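Local coordinates for protein phosphoribosylformylglycinamidine synthase, purS subunit (Thermotoga maritima, PDB 1VQ3) that serves as the small PurS-type subunit of a multi-subunit synthase and assembles with other copies of itself, at residues R38-R41 with G45-V48. Numbering follows the deposited sequence.
Sequences RVLR and GLPV
The R41 chain starts with CG anti to the carbonyl carbon (chi1 -64°) and bends at chi3 (59°). This folds it back toward the 45-48 segment. R41 NH1 then donates to V48 O at 2.8 Å. The acceptor lies near the guanidinium plane, at the edge of the group, while NH1 sits above the carbonyl plane of V48. The aliphatic part runs close to the same oxygen, with R41 CD 3.2 Å from V48 O.

The contact closes the C-terminal end of helix 31-43, which includes a wider pi-type turn at 39-41. G45, with positive phi, is the first residue to leave the helical path. L46 N donates to L40 O at 2.8 Å, in a nearly straight bond (174°). The bond from G45 N to R41 O is weak. P47 centres an inverse gamma turn, spanned by a weak V48 N to L46 O bond.

On the apolar side, L40 CD1 meets V48 CG2 at 3.7 Å, and L40 CD2 lies 4.1 Å from L46 CD1. A second subunit packs here: its L80 contacts L40 and its A76 contacts L46. V48 pairs antiparallel with a strand of that subunit, extending the sheet across the interface.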
ATOM      1  N   ARG C  38      -4.660 -17.079  12.271  1.00 28.67           N
ATOM      2  CA  ARG C  38      -4.239 -18.000  13.312  1.00 29.11           C
ATOM      3  C   ARG C  38      -3.872 -19.375  12.725  1.00 28.97           C
ATOM      4  O   ARG C  38      -2.888 -19.983  13.140  1.00 27.94           O
ATOM      5  CB  ARG C  38      -5.359 -18.109  14.340  1.00 29.49           C
ATOM      6  CG  ARG C  38      -5.047 -18.938  15.578  1.00 34.65           C
ATOM      7  CD  ARG C  38      -6.311 -19.242  16.404  1.00 35.50           C
ATOM      8  NE  ARG C  38      -7.232 -18.088  16.466  1.00 47.15           N
ATOM      9  CZ  ARG C  38      -8.558 -18.106  16.198  1.00 49.72           C
ATOM     10  NH1 ARG C  38      -9.203 -19.221  15.839  1.00 48.91           N
ATOM     11  NH2 ARG C  38      -9.251 -16.981  16.305  1.00 47.59           N
ATOM     12  N   VAL C  39      -4.626 -19.823  11.718  1.00 29.68           N
ATOM     13  CA  VAL C  39      -4.272 -21.036  10.967  1.00 28.26           C
ATOM     14  C   VAL C  39      -2.931 -20.869  10.260  1.00 28.33           C
ATOM     15  O   VAL C  39      -2.045 -21.743  10.337  1.00 26.44           O
ATOM     16  CB  VAL C  39      -5.355 -21.408   9.931  1.00 26.19           C
ATOM     17  CG1 VAL C  39      -4.928 -22.618   9.120  1.00 26.81           C
ATOM     18  CG2 VAL C  39      -6.657 -21.674  10.627  1.00 29.93           C
ATOM     19  N   LEU C  40      -2.747 -19.744   9.572  1.00 25.77           N
ATOM     20  CA  LEU C  40      -1.482 -19.560   8.886  1.00 25.18           C
ATOM     21  C   LEU C  40      -0.309 -19.582   9.854  1.00 24.69           C
ATOM     22  O   LEU C  40       0.687 -20.252   9.632  1.00 24.68           O
ATOM     23  CB  LEU C  40      -1.495 -18.299   8.022  1.00 22.19           C
ATOM     24  CG  LEU C  40      -2.498 -18.276   6.827  1.00 21.57           C
ATOM     25  CD1 LEU C  40      -2.505 -16.913   6.167  1.00 26.31           C
ATOM     26  CD2 LEU C  40      -2.175 -19.319   5.810  1.00 24.27           C
ATOM     27  N   ARG C  41      -0.447 -18.867  10.948  1.00 28.55           N
ATOM     28  CA  ARG C  41       0.653 -18.722  11.889  1.00 28.89           C
ATOM     29  C   ARG C  41       0.894 -19.999  12.665  1.00 28.14           C
ATOM     30  O   ARG C  41       1.993 -20.561  12.611  1.00 28.82           O
ATOM     31  CB  ARG C  41       0.388 -17.561  12.842  1.00 28.86           C
ATOM     32  CG  ARG C  41       0.326 -16.177  12.169  1.00 27.39           C
ATOM     33  CD  ARG C  41       0.158 -15.059  13.187  1.00 35.26           C
ATOM     34  NE  ARG C  41       1.280 -15.083  14.117  1.00 34.46           N
ATOM     35  CZ  ARG C  41       2.516 -14.625  13.847  1.00 46.34           C
ATOM     36  NH1 ARG C  41       2.816 -14.053  12.680  1.00 34.21           N
ATOM     37  NH2 ARG C  41       3.465 -14.716  14.775  1.00 45.53           N
ATOM     38  N   GLY C  45       2.692 -22.316  10.175  1.00 33.29           N
ATOM     39  CA  GLY C  45       4.018 -21.769  10.448  1.00 30.97           C
ATOM     40  C   GLY C  45       4.415 -20.600   9.558  1.00 31.58           C
ATOM     41  O   GLY C  45       5.582 -20.416   9.273  1.00 32.58           O
ATOM     42  N   LEU C  46       3.447 -19.824   9.087  1.00 29.40           N
ATOM     43  CA  LEU C  46       3.748 -18.667   8.262  1.00 28.02           C
ATOM     44  C   LEU C  46       3.542 -17.448   9.114  1.00 28.93           C
ATOM     45  O   LEU C  46       2.455 -17.244   9.617  1.00 30.71           O
ATOM     46  CB  LEU C  46       2.813 -18.617   7.058  1.00 29.73           C
ATOM     47  CG  LEU C  46       2.894 -19.868   6.186  1.00 26.65           C
ATOM     48  CD1 LEU C  46       1.847 -19.848   5.055  1.00 32.29           C
ATOM     49  CD2 LEU C  46       4.290 -20.052   5.604  1.00 29.35           C
ATOM     50  N   PRO C  47       4.572 -16.626   9.240  1.00 29.08           N
ATOM     51  CA  PRO C  47       4.550 -15.463  10.105  1.00 30.68           C
ATOM     52  C   PRO C  47       3.817 -14.261   9.462  1.00 28.78           C
ATOM     53  O   PRO C  47       4.321 -13.156   9.416  1.00 34.41           O
ATOM     54  CB  PRO C  47       6.040 -15.177  10.274  1.00 31.22           C
ATOM     55  CG  PRO C  47       6.605 -15.483   8.927  1.00 31.60           C
ATOM     56  CD  PRO C  47       5.848 -16.707   8.487  1.00 29.64           C
ATOM     57  N   VAL C  48       2.617 -14.488   8.980  1.00 28.18           N
ATOM     58  CA  VAL C  48       1.810 -13.397   8.456  1.00 26.84           C
ATOM     59  C   VAL C  48       1.186 -12.642   9.619  1.00 29.03           C
ATOM     60  O   VAL C  48       1.094 -13.156  10.730  1.00 27.50           O
ATOM     61  CB  VAL C  48       0.754 -13.891   7.448  1.00 25.68           C
ATOM     62  CG1 VAL C  48       1.390 -14.740   6.378  1.00 29.26           C
ATOM     63  CG2 VAL C  48      -0.384 -14.679   8.138  1.00 30.16           C
TER